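Local structure of transcriptional regulator, LacI family (Burkholderia phymatum, 2RGY) at residues P16-S21 with T25-T30; Q29-L34 with R39-A44; Q182-E185 with P189-G192; G149-L154 with V164-S169. The protein probably represses or otherwise regulates transcription as a LacI-family protein, its periplasmic-binding-protein-like domain probably sensing a sugar or similar small effector. All coordinates share one frame; numbering follows the deposited sequence.

Contact 1 (P16-S21 with T25-T30); sequences PTFFGS and TILKQT
T25 and S21 form the tight part of this contact, in the first turn of helix 21-36. The carbonyl oxygen S21 O takes two donors from T25: the backbone amide T25 N at 2.9 Å and the hydroxyl T25 OG1 at 2.6 Å. They come from opposite faces of the carbonyl plane, the hydroxyl tilted 23° from it and the amide 39° out of it, so the oxygen is gripped between them. OG1 lies beside its own backbone N (chi1 -58°), which turns the hydroxyl back along the helix; CG2 is left anti to that N. The same hydroxyl-to-carbonyl return is made five residues on by T30 OG1 to I26 O, at 2.7 Å. The loop 16-21 follows strand 10-14 and leads into the helix, with G20 at the N-cap: it is the first strand-to-helix connection of the N-terminal lobe in the periplasmic-binding-protein fold of LacI-type regulators. The other meeting is looser. L27 CD1 lies 3.8 Å from F18 CD1, at the edge of the ring and near its plane, and the two side chains cross at about a right angle. Both residues are buried, with V43 packed against them and the second subunit adding its own F18 and L27. S21, T25 and F19 are partly exposed, although F19 packs on G24 of the second subunit.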
loop_
_atom_site.group_PDB
_atom_site.type_symbol
_atom_site.label_atom_id
_atom_site.label_comp_id
_atom_site.label_asym_id
_atom_site.label_seq_id
_atom_site.Cartn_x
_atom_site.Cartn_y
_atom_site.Cartn_z
ATOM N N PRO A 16 -3.627 6.209 -10.477
ATOM C CA PRO A 16 -4.024 7.416 -9.746
ATOM C C PRO A 16 -3.317 7.633 -8.412
ATOM O O PRO A 16 -3.385 8.729 -7.851
ATOM C CB PRO A 16 -5.529 7.243 -9.591
ATOM C CG PRO A 16 -5.695 5.750 -9.552
ATOM C CD PRO A 16 -4.759 5.280 -10.625
ATOM N N THR A 17 -2.632 6.604 -7.913
ATOM C CA THR A 17 -1.915 6.695 -6.637
ATOM C C THR A 17 -1.105 5.420 -6.395
ATOM O O THR A 17 -1.447 4.364 -6.919
ATOM C CB THR A 17 -2.911 6.903 -5.463
ATOM O OG1 THR A 17 -2.194 7.125 -4.241
ATOM C CG2 THR A 17 -3.813 5.684 -5.306
ATOM N N PHE A 18 -0.021 5.526 -5.631
ATOM C CA PHE A 18 0.822 4.369 -5.325
ATOM C C PHE A 18 0.323 3.624 -4.097
ATOM O O PHE A 18 0.840 2.559 -3.765
ATOM C CB PHE A 18 2.264 4.806 -5.057
ATOM C CG PHE A 18 2.984 5.319 -6.265
ATOM C CD1 PHE A 18 3.417 4.439 -7.257
ATOM C CD2 PHE A 18 3.256 6.682 -6.400
ATOM C CE1 PHE A 18 4.118 4.907 -8.381
ATOM C CE2 PHE A 18 3.955 7.175 -7.515
ATOM C CZ PHE A 18 4.391 6.283 -8.513
ATOM N N PHE A 19 -0.670 4.188 -3.414
ATOM C CA PHE A 19 -1.200 3.570 -2.203
ATOM C C PHE A 19 -2.397 2.655 -2.392
ATOM O O PHE A 19 -3.244 2.888 -3.248
ATOM C CB PHE A 19 -1.550 4.650 -1.190
ATOM C CG PHE A 19 -0.400 5.556 -0.868
ATOM C CD1 PHE A 19 -0.292 6.811 -1.467
ATOM C CD2 PHE A 19 0.590 5.139 0.019
ATOM C CE1 PHE A 19 0.798 7.649 -1.190
ATOM C CE2 PHE A 19 1.688 5.960 0.310
ATOM C CZ PHE A 19 1.793 7.219 -0.295
ATOM N N GLY A 20 -2.468 1.630 -1.544
ATOM C CA GLY A 20 -3.538 0.652 -1.614
ATOM C C GLY A 20 -2.950 -0.579 -2.274
ATOM O O GLY A 20 -2.271 -0.450 -3.291
ATOM N N SER A 21 -3.174 -1.764 -1.711
ATOM C CA SER A 21 -2.622 -2.976 -2.309
ATOM C C SER A 21 -3.207 -3.262 -3.697
ATOM O O SER A 21 -2.663 -4.050 -4.469
ATOM C CB SER A 21 -2.845 -4.173 -1.379
ATOM O OG SER A 21 -4.221 -4.363 -1.099
ATOM N N THR A 25 -0.773 -4.112 -6.670
ATOM C CA THR A 25 -0.913 -5.329 -7.469
ATOM C C THR A 25 -0.709 -5.033 -8.951
ATOM O O THR A 25 -0.051 -5.781 -9.670
ATOM C CB THR A 25 -2.316 -5.942 -7.285
ATOM O OG1 THR A 25 -2.519 -6.230 -5.895
ATOM C CG2 THR A 25 -2.456 -7.226 -8.100
ATOM N N ILE A 26 -1.291 -3.927 -9.398
ATOM C CA ILE A 26 -1.188 -3.513 -10.787
ATOM C C ILE A 26 0.257 -3.173 -11.115
ATOM O O ILE A 26 0.759 -3.559 -12.168
ATOM C CB ILE A 26 -2.091 -2.299 -11.041
ATOM C CG1 ILE A 26 -3.546 -2.698 -10.800
ATOM C CG2 ILE A 26 -1.915 -1.780 -12.453
ATOM C CD1 ILE A 26 -4.499 -1.536 -10.819
ATOM N N LEU A 27 0.923 -2.468 -10.205
ATOM C CA LEU A 27 2.320 -2.095 -10.405
ATOM C C LEU A 27 3.191 -3.345 -10.450
ATOM O O LEU A 27 4.052 -3.487 -11.322
ATOM C CB LEU A 27 2.812 -1.196 -9.264
ATOM C CG LEU A 27 2.029 0.089 -8.976
ATOM C CD1 LEU A 27 2.606 0.754 -7.747
ATOM C CD2 LEU A 27 2.092 1.022 -10.176
ATOM N N LYS A 28 2.970 -4.251 -9.504
ATOM C CA LYS A 28 3.764 -5.470 -9.443
ATOM C C LYS A 28 3.640 -6.309 -10.711
ATOM O O LYS A 28 4.651 -6.684 -11.295
ATOM C CB LYS A 28 3.366 -6.303 -8.220
ATOM C CG LYS A 28 4.126 -7.624 -8.067
ATOM C CD LYS A 28 3.629 -8.388 -6.828
ATOM C CE LYS A 28 4.197 -9.811 -6.750
ATOM N NZ LYS A 28 3.585 -10.609 -5.621
ATOM N N GLN A 29 2.412 -6.601 -11.130
ATOM C CA GLN A 29 2.186 -7.402 -12.334
ATOM C C GLN A 29 2.735 -6.751 -13.596
ATOM O O GLN A 29 3.235 -7.441 -14.474
ATOM C CB GLN A 29 0.699 -7.678 -12.548
ATOM C CG GLN A 29 0.119 -8.731 -11.638
ATOM C CD GLN A 29 0.928 -10.012 -11.645
ATOM O OE1 GLN A 29 1.238 -10.568 -12.697
ATOM N NE2 GLN A 29 1.276 -10.483 -10.464
ATOM N N THR A 30 2.625 -5.430 -13.700
ATOM C CA THR A 30 3.135 -4.744 -14.880
ATOM C C THR A 30 4.658 -4.898 -14.898
ATOM O O THR A 30 5.236 -5.278 -15.913
ATOM C CB THR A 30 2.762 -3.240 -14.869
ATOM O OG1 THR A 30 1.342 -3.093 -14.741
ATOM C CG2 THR A 30 3.210 -2.572 -16.165
#

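Contact 2 (Q29-L34 with R39-A44); sequences QTDLEL and RHVVVA
Apolar packing between L34 and V41 carries most of this contact. L34 CD1 presses on V41 CB at 3.4 Å, tighter than usual for two carbons, and also lies 4.0 Å from V41 CG2; the two side chains cross at about a right angle. L34 CG stands beside the backbone N (chi1 -82°), which directs CD1 onto the strand, where it also meets the backbone oxygen H40 O at 3.3 Å. L34 CD2 lies 4.2 Å from R39 CB. One turn earlier, T30 CG2 meets V41 CG2 at 4.0 Å, so V41 is touched from two successive turns.

The polar contacts lie toward the strand's start. R39 N donates to L34 O over 2.8 Å, with an N-H...O angle of 162°, from above the carbonyl plane. A water can donate to D31 OD1 (2.7 Å) and to R39 O (3.1 Å), perhaps not simultaneously. D31 OD2 forms a salt bridge with R35, while the R39 side chain leads away to a cation-pi contact with Y260.

Helix 29-34 and strand 40-44 run nearly antiparallel, 153° between their directions, as the return half of the beta-alpha-beta unit 10-14, 21-36, 40-44. Residues V41-V43 pair antiparallel with a strand of the second subunit. The chemistry implies an apolar seam under the helix, bordered by backbone and water-mediated links, behind a strand that serves the dimer interface.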
loop_
_atom_site.group_PDB
_atom_site.type_symbol
_atom_site.label_atom_id
_atom_site.label_comp_id
_atom_site.label_asym_id
_atom_site.label_seq_id
_atom_site.Cartn_x
_atom_site.Cartn_y
_atom_site.Cartn_z
ATOM N N GLN A 29 2.412 -6.601 -11.130
ATOM C CA GLN A 29 2.186 -7.402 -12.334
ATOM C C GLN A 29 2.735 -6.751 -13.596
ATOM O O GLN A 29 3.235 -7.441 -14.474
ATOM C CB GLN A 29 0.699 -7.678 -12.548
ATOM C CG GLN A 29 0.119 -8.731 -11.638
ATOM C CD GLN A 29 0.928 -10.012 -11.645
ATOM O OE1 GLN A 29 1.238 -10.568 -12.697
ATOM N NE2 GLN A 29 1.276 -10.483 -10.464
ATOM N N THR A 30 2.625 -5.430 -13.700
ATOM C CA THR A 30 3.135 -4.744 -14.880
ATOM C C THR A 30 4.658 -4.898 -14.898
ATOM O O THR A 30 5.236 -5.278 -15.913
ATOM C CB THR A 30 2.762 -3.240 -14.869
ATOM O OG1 THR A 30 1.342 -3.093 -14.741
ATOM C CG2 THR A 30 3.210 -2.572 -16.165
ATOM N N ASP A 31 5.299 -4.617 -13.768
ATOM C CA ASP A 31 6.755 -4.734 -13.645
ATOM C C ASP A 31 7.200 -6.154 -13.996
ATOM O O ASP A 31 8.170 -6.354 -14.724
ATOM C CB ASP A 31 7.186 -4.381 -12.209
ATOM C CG ASP A 31 8.680 -4.609 -11.956
ATOM O OD1 ASP A 31 9.506 -4.225 -12.813
ATOM O OD2 ASP A 31 9.035 -5.156 -10.884
ATOM N N LEU A 32 6.453 -7.123 -13.484
ATOM C CA LEU A 32 6.711 -8.545 -13.682
ATOM C C LEU A 32 6.695 -8.980 -15.147
ATOM O O LEU A 32 7.650 -9.592 -15.635
ATOM C CB LEU A 32 5.672 -9.342 -12.890
ATOM C CG LEU A 32 6.081 -10.598 -12.126
ATOM C CD1 LEU A 32 7.386 -10.348 -11.392
ATOM C CD2 LEU A 32 4.972 -10.977 -11.128
ATOM N N GLU A 33 5.612 -8.669 -15.852
ATOM C CA GLU A 33 5.506 -9.062 -17.248
ATOM C C GLU A 33 6.559 -8.383 -18.116
ATOM O O GLU A 33 7.035 -8.962 -19.096
ATOM C CB GLU A 33 4.107 -8.762 -17.780
ATOM C CG GLU A 33 3.008 -9.629 -17.156
ATOM C CD GLU A 33 3.299 -11.138 -17.223
ATOM O OE1 GLU A 33 3.727 -11.635 -18.289
ATOM O OE2 GLU A 33 3.082 -11.835 -16.206
ATOM N N LEU A 34 6.921 -7.156 -17.760
ATOM C CA LEU A 34 7.928 -6.430 -18.518
ATOM C C LEU A 34 9.322 -6.979 -18.235
ATOM O O LEU A 34 10.144 -7.078 -19.140
ATOM C CB LEU A 34 7.875 -4.941 -18.184
ATOM C CG LEU A 34 6.817 -4.130 -18.923
ATOM C CD1 LEU A 34 6.743 -2.747 -18.328
ATOM C CD2 LEU A 34 7.179 -4.049 -20.394
ATOM N N ARG A 39 12.457 -5.844 -20.251
ATOM C CA ARG A 39 12.169 -4.442 -20.501
ATOM C C ARG A 39 11.701 -3.740 -19.228
ATOM O O ARG A 39 11.411 -4.394 -18.229
ATOM C CB ARG A 39 11.152 -4.315 -21.636
ATOM C CG ARG A 39 11.752 -4.739 -22.983
ATOM C CD ARG A 39 10.745 -4.692 -24.116
ATOM N NE ARG A 39 11.345 -4.945 -25.429
ATOM C CZ ARG A 39 11.552 -6.152 -25.956
ATOM N NH1 ARG A 39 11.222 -7.252 -25.290
ATOM N NH2 ARG A 39 12.057 -6.258 -27.176
ATOM N N HIS A 40 11.619 -2.414 -19.273
ATOM C CA HIS A 40 11.262 -1.629 -18.098
ATOM C C HIS A 40 9.916 -0.905 -18.096
ATOM O O HIS A 40 9.245 -0.773 -19.118
ATOM C CB HIS A 40 12.355 -0.597 -17.837
ATOM C CG HIS A 40 13.736 -1.170 -17.765
ATOM N ND1 HIS A 40 14.411 -1.637 -18.874
ATOM C CD2 HIS A 40 14.585 -1.308 -16.722
ATOM C CE1 HIS A 40 15.620 -2.031 -18.516
ATOM N NE2 HIS A 40 15.752 -1.841 -17.217
ATOM N N VAL A 41 9.543 -0.418 -16.923
ATOM C CA VAL A 41 8.298 0.303 -16.767
ATOM C C VAL A 41 8.554 1.664 -16.128
ATOM O O VAL A 41 9.291 1.783 -15.148
ATOM C CB VAL A 41 7.319 -0.476 -15.880
ATOM C CG1 VAL A 41 7.943 -0.708 -14.522
ATOM C CG2 VAL A 41 6.009 0.279 -15.742
ATOM N N VAL A 42 7.964 2.691 -16.718
ATOM C CA VAL A 42 8.060 4.035 -16.191
ATOM C C VAL A 42 6.685 4.271 -15.591
ATOM O O VAL A 42 5.672 4.072 -16.265
ATOM C CB VAL A 42 8.310 5.070 -17.299
ATOM C CG1 VAL A 42 7.962 6.467 -16.791
ATOM C CG2 VAL A 42 9.769 5.021 -17.723
ATOM N N VAL A 43 6.641 4.664 -14.324
ATOM C CA VAL A 43 5.365 4.905 -13.672
ATOM C C VAL A 43 5.107 6.389 -13.491
ATOM O O VAL A 43 6.034 7.185 -13.306
ATOM C CB VAL A 43 5.290 4.229 -12.282
ATOM C CG1 VAL A 43 3.893 4.422 -11.679
ATOM C CG2 VAL A 43 5.603 2.752 -12.407
ATOM N N ALA A 44 3.831 6.750 -13.549
ATOM C CA ALA A 44 3.422 8.127 -13.375
ATOM C C ALA A 44 2.089 8.138 -12.631
ATOM O O ALA A 44 1.244 7.272 -12.851
ATOM C CB ALA A 44 3.277 8.795 -14.724
HETATM O O HOH W 1 10.709 -4.480 -15.163
#

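Contact 3 (Q182-E185 with P189-G192); sequences QLLE and PFTG
The backbones of 182-185 and 189-192 stay well apart, with L184 CA and P189 CA the nearest such pair at 8.6 Å, and side chains bridge the gap. This is the helix-to-strand turn between helix 173-186 and strand 192-195, part of the alternating beta-alpha architecture of the C-terminal lobe in the periplasmic-binding-protein fold. F190 does the reaching from the loop: its CG sits between the backbone N and the carbonyl carbon (chi1 75°), and the ring is directed at the helix end. L183, whose CG lies anti to the backbone N (chi1 175°), comes to meet it from the opposite direction. Its forked end closes on one corner of the ring, with CG 3.6 Å from F190 CE2, and the approach is oblique to the ring. L184 starts out pointing away from the loop, but its end turns back to the ring's edge, near the ring plane. Behind these residues, A132 of strand 131-135 touches both L183 and F190, and F208 of helix 198-210 packs on both L184 and F190. The contact is wholly apolar across the two segments. L183 CD2 makes the closest approach, 3.5 Å to F190 CE2 and 3.6 Å to CZ, whereas L184 CD2 stands 4.2 Å from CZ.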
loop_
_atom_site.group_PDB
_atom_site.type_symbol
_atom_site.label_atom_id
_atom_site.label_comp_id
_atom_site.label_asym_id
_atom_site.label_seq_id
_atom_site.Cartn_x
_atom_site.Cartn_y
_atom_site.Cartn_z
ATOM N N GLN A 182 -20.742 10.105 8.800
ATOM C CA GLN A 182 -21.939 10.726 8.260
ATOM C C GLN A 182 -23.116 9.754 8.371
ATOM O O GLN A 182 -24.239 10.156 8.691
ATOM C CB GLN A 182 -21.718 11.123 6.800
ATOM C CG GLN A 182 -22.872 11.926 6.191
ATOM C CD GLN A 182 -22.669 12.249 4.712
ATOM O OE1 GLN A 182 -21.618 12.755 4.308
ATOM N NE2 GLN A 182 -23.682 11.965 3.900
ATOM N N LEU A 183 -22.850 8.472 8.132
ATOM C CA LEU A 183 -23.884 7.449 8.201
ATOM C C LEU A 183 -24.433 7.292 9.614
ATOM O O LEU A 183 -25.641 7.316 9.817
ATOM C CB LEU A 183 -23.330 6.109 7.712
ATOM C CG LEU A 183 -24.247 4.897 7.831
ATOM C CD1 LEU A 183 -25.512 5.102 6.992
ATOM C CD2 LEU A 183 -23.490 3.655 7.384
ATOM N N LEU A 184 -23.545 7.126 10.586
ATOM C CA LEU A 184 -23.943 6.967 11.988
ATOM C C LEU A 184 -24.670 8.186 12.537
ATOM O O LEU A 184 -25.580 8.065 13.368
ATOM C CB LEU A 184 -22.709 6.703 12.851
ATOM C CG LEU A 184 -21.972 5.416 12.519
ATOM C CD1 LEU A 184 -20.663 5.342 13.290
ATOM C CD2 LEU A 184 -22.873 4.244 12.848
ATOM N N GLU A 185 -24.242 9.360 12.086
ATOM C CA GLU A 185 -24.828 10.624 12.514
ATOM C C GLU A 185 -26.240 10.781 11.958
ATOM O O GLU A 185 -27.098 11.417 12.585
ATOM C CB GLU A 185 -23.952 11.793 12.035
ATOM C CG GLU A 185 -22.663 12.002 12.842
ATOM C CD GLU A 185 -21.647 12.904 12.125
ATOM O OE1 GLU A 185 -22.056 13.701 11.252
ATOM O OE2 GLU A 185 -20.435 12.825 12.441
ATOM N N PRO A 189 -31.192 3.475 10.356
ATOM C CA PRO A 189 -30.965 2.116 10.851
ATOM C C PRO A 189 -30.336 1.216 9.791
ATOM O O PRO A 189 -30.575 1.399 8.598
ATOM C CB PRO A 189 -32.367 1.664 11.236
ATOM C CG PRO A 189 -33.199 2.298 10.176
ATOM C CD PRO A 189 -32.625 3.709 10.108
ATOM N N PHE A 190 -29.528 0.256 10.227
ATOM C CA PHE A 190 -28.896 -0.688 9.310
ATOM C C PHE A 190 -28.116 -1.734 10.094
ATOM O O PHE A 190 -27.501 -1.428 11.112
ATOM C CB PHE A 190 -27.973 0.042 8.321
ATOM C CG PHE A 190 -26.685 0.514 8.919
ATOM C CD1 PHE A 190 -25.573 -0.329 8.959
ATOM C CD2 PHE A 190 -26.581 1.801 9.447
ATOM C CE1 PHE A 190 -24.362 0.102 9.518
ATOM C CE2 PHE A 190 -25.385 2.252 10.010
ATOM C CZ PHE A 190 -24.262 1.397 10.047
ATOM N N THR A 191 -28.157 -2.977 9.635
ATOM C CA THR A 191 -27.429 -4.030 10.322
ATOM C C THR A 191 -26.338 -4.582 9.424
ATOM O O THR A 191 -25.489 -5.344 9.876
ATOM C CB THR A 191 -28.355 -5.191 10.743
ATOM O OG1 THR A 191 -28.932 -5.790 9.578
ATOM C CG2 THR A 191 -29.458 -4.684 11.665
ATOM N N GLY A 192 -26.373 -4.188 8.154
ATOM C CA GLY A 192 -25.388 -4.655 7.191
ATOM C C GLY A 192 -24.885 -3.510 6.342
ATOM O O GLY A 192 -25.676 -2.713 5.836
#

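Contact 4 (G149-L154 with V164-S169); sequences GFFDEL and VPLIES
The F151 ring is the bump of this contact, pushed from the helix between V164 and L166. Its leading edge is shared by the two residues: CE1 rests on V164 CB at 3.8 Å, near the ring plane, and CZ meets L166 CD2 at 4.0 Å. Both therefore touch the rim, while F150 CD2 lies over the centre of one face, 3.8 Å above the plane. With CG anti to its carbonyl carbon (chi1 -71°), F151 carries the ring out from the helix toward V164, the two side chains approaching from opposite directions.

V164 is the bump on the other side. Its CG2 fits the hollow between L154 CD1, 3.8 Å away, and F151 CE1, 4.1 Å away, while V164 CG1 lies against F151 CE1 alone, at 4.0 Å. L166, two residues on and also directed at the helix, adds only its CD2 branch.

Every one of these meetings is between carbons. Helix 141-155 and strand 166-168 close the beta-alpha-beta unit begun by strand 131-135, at the outer end of the C-terminal sheet. V133 of that first strand packs on F150 and L166, A120 of helix 112-125 lies against F150 and L154, and P165 packs on L183 of helix 173-186, which follows the strand in the chain.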
loop_
_atom_site.group_PDB
_atom_site.type_symbol
_atom_site.label_atom_id
_atom_site.label_comp_id
_atom_site.label_asym_id
_atom_site.label_seq_id
_atom_site.Cartn_x
_atom_site.Cartn_y
_atom_site.Cartn_z
ATOM N N GLY A 149 -25.403 -3.712 -9.745
ATOM C CA GLY A 149 -25.535 -5.123 -9.421
ATOM C C GLY A 149 -26.006 -5.319 -7.994
ATOM O O GLY A 149 -26.810 -6.209 -7.704
ATOM N N PHE A 150 -25.498 -4.492 -7.092
ATOM C CA PHE A 150 -25.890 -4.574 -5.692
ATOM C C PHE A 150 -27.400 -4.356 -5.573
ATOM O O PHE A 150 -28.107 -5.150 -4.956
ATOM C CB PHE A 150 -25.162 -3.496 -4.891
ATOM C CG PHE A 150 -25.483 -3.508 -3.427
ATOM C CD1 PHE A 150 -24.900 -4.448 -2.579
ATOM C CD2 PHE A 150 -26.346 -2.556 -2.886
ATOM C CE1 PHE A 150 -25.167 -4.435 -1.201
ATOM C CE2 PHE A 150 -26.620 -2.533 -1.518
ATOM C CZ PHE A 150 -26.026 -3.474 -0.672
ATOM N N PHE A 151 -27.886 -3.277 -6.178
ATOM C CA PHE A 151 -29.298 -2.956 -6.105
ATOM C C PHE A 151 -30.225 -3.839 -6.921
ATOM O O PHE A 151 -31.416 -3.898 -6.626
ATOM C CB PHE A 151 -29.506 -1.485 -6.434
ATOM C CG PHE A 151 -29.002 -0.568 -5.357
ATOM C CD1 PHE A 151 -29.612 -0.563 -4.103
ATOM C CD2 PHE A 151 -27.902 0.261 -5.576
ATOM C CE1 PHE A 151 -29.136 0.256 -3.065
ATOM C CE2 PHE A 151 -27.406 1.091 -4.555
ATOM C CZ PHE A 151 -28.025 1.088 -3.294
ATOM N N ASP A 152 -29.696 -4.521 -7.938
ATOM C CA ASP A 152 -30.529 -5.428 -8.722
ATOM C C ASP A 152 -30.890 -6.567 -7.776
ATOM O O ASP A 152 -32.048 -6.952 -7.670
ATOM C CB ASP A 152 -29.778 -6.021 -9.921
ATOM C CG ASP A 152 -29.584 -5.030 -11.054
ATOM O OD1 ASP A 152 -30.333 -4.033 -11.126
ATOM O OD2 ASP A 152 -28.683 -5.263 -11.893
ATOM N N GLU A 153 -29.883 -7.093 -7.086
ATOM C CA GLU A 153 -30.077 -8.193 -6.142
ATOM C C GLU A 153 -31.043 -7.789 -5.025
ATOM O O GLU A 153 -31.885 -8.588 -4.603
ATOM C CB GLU A 153 -28.732 -8.605 -5.551
ATOM C CG GLU A 153 -28.777 -9.790 -4.598
ATOM C CD GLU A 153 -29.167 -11.092 -5.280
ATOM O OE1 GLU A 153 -28.950 -11.226 -6.509
ATOM O OE2 GLU A 153 -29.675 -11.997 -4.580
ATOM N N LEU A 154 -30.925 -6.550 -4.552
ATOM C CA LEU A 154 -31.810 -6.059 -3.501
ATOM C C LEU A 154 -33.249 -6.016 -4.015
ATOM O O LEU A 154 -34.179 -6.372 -3.292
ATOM C CB LEU A 154 -31.420 -4.649 -3.034
ATOM C CG LEU A 154 -30.049 -4.364 -2.388
ATOM C CD1 LEU A 154 -30.198 -3.202 -1.411
ATOM C CD2 LEU A 154 -29.521 -5.591 -1.666
ATOM N N VAL A 164 -32.409 2.742 0.725
ATOM C CA VAL A 164 -31.113 2.363 1.284
ATOM C C VAL A 164 -30.150 3.534 1.448
ATOM O O VAL A 164 -29.806 4.203 0.475
ATOM C CB VAL A 164 -30.436 1.285 0.397
ATOM C CG1 VAL A 164 -29.042 0.959 0.920
ATOM C CG2 VAL A 164 -31.297 0.035 0.360
ATOM N N PRO A 165 -29.718 3.808 2.687
ATOM C CA PRO A 165 -28.779 4.916 2.895
ATOM C C PRO A 165 -27.506 4.683 2.069
ATOM O O PRO A 165 -26.893 3.616 2.133
ATOM C CB PRO A 165 -28.531 4.893 4.406
ATOM C CG PRO A 165 -28.918 3.495 4.823
ATOM C CD PRO A 165 -30.128 3.221 3.972
ATOM N N LEU A 166 -27.133 5.690 1.291
ATOM C CA LEU A 166 -25.979 5.617 0.414
ATOM C C LEU A 166 -25.136 6.880 0.565
ATOM O O LEU A 166 -25.598 7.980 0.266
ATOM C CB LEU A 166 -26.471 5.480 -1.033
ATOM C CG LEU A 166 -25.543 5.145 -2.207
ATOM C CD1 LEU A 166 -24.323 6.029 -2.141
ATOM C CD2 LEU A 166 -25.139 3.679 -2.181
ATOM N N ILE A 167 -23.903 6.725 1.035
ATOM C CA ILE A 167 -23.000 7.864 1.201
ATOM C C ILE A 167 -21.965 7.831 0.080
ATOM O O ILE A 167 -21.249 6.845 -0.067
ATOM C CB ILE A 167 -22.234 7.794 2.540
ATOM C CG1 ILE A 167 -23.187 7.475 3.695
ATOM C CG2 ILE A 167 -21.548 9.116 2.800
ATOM C CD1 ILE A 167 -24.199 8.576 3.994
ATOM N N GLU A 168 -21.888 8.893 -0.717
ATOM C CA GLU A 168 -20.909 8.945 -1.798
ATOM C C GLU A 168 -19.562 9.316 -1.183
ATOM O O GLU A 168 -19.476 10.252 -0.385
ATOM C CB GLU A 168 -21.295 10.000 -2.837
ATOM C CG GLU A 168 -20.562 9.849 -4.170
ATOM C CD GLU A 168 -20.662 11.089 -5.053
ATOM O OE1 GLU A 168 -21.673 11.828 -4.962
ATOM O OE2 GLU A 168 -19.737 11.322 -5.856
ATOM N N SER A 169 -18.515 8.577 -1.544
ATOM C CA SER A 169 -17.184 8.862 -1.021
ATOM C C SER A 169 -16.132 8.831 -2.137
ATOM O O SER A 169 -16.483 8.867 -3.314
ATOM C CB SER A 169 -16.821 7.879 0.091
ATOM O OG SER A 169 -15.686 8.345 0.793
#

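The four contacts fall into two pairs on opposite sides of the chain's centre. Contacts 1 and 2 share Q29 and T30 on helix 21-36, their centres about 11 Å apart, and join where F18 CE1 packs 3.3 Å from V43 CG1; both touch the second subunit. Contacts 3 and 4 lie in the other lobe, about 13 Å between centres, and neither is touched by another chain of the assembly. There Q182 NE2 comes 3.4 Å from I167 CD1, and L183 CB lies 4.2 Å from I167 CG1, as strand 166-168 leads into helix 173-186. Contacts 1 and 4 stay about 13 Å apart at their nearest atoms; contacts 2 and 3 are about 42 Å apart between centres.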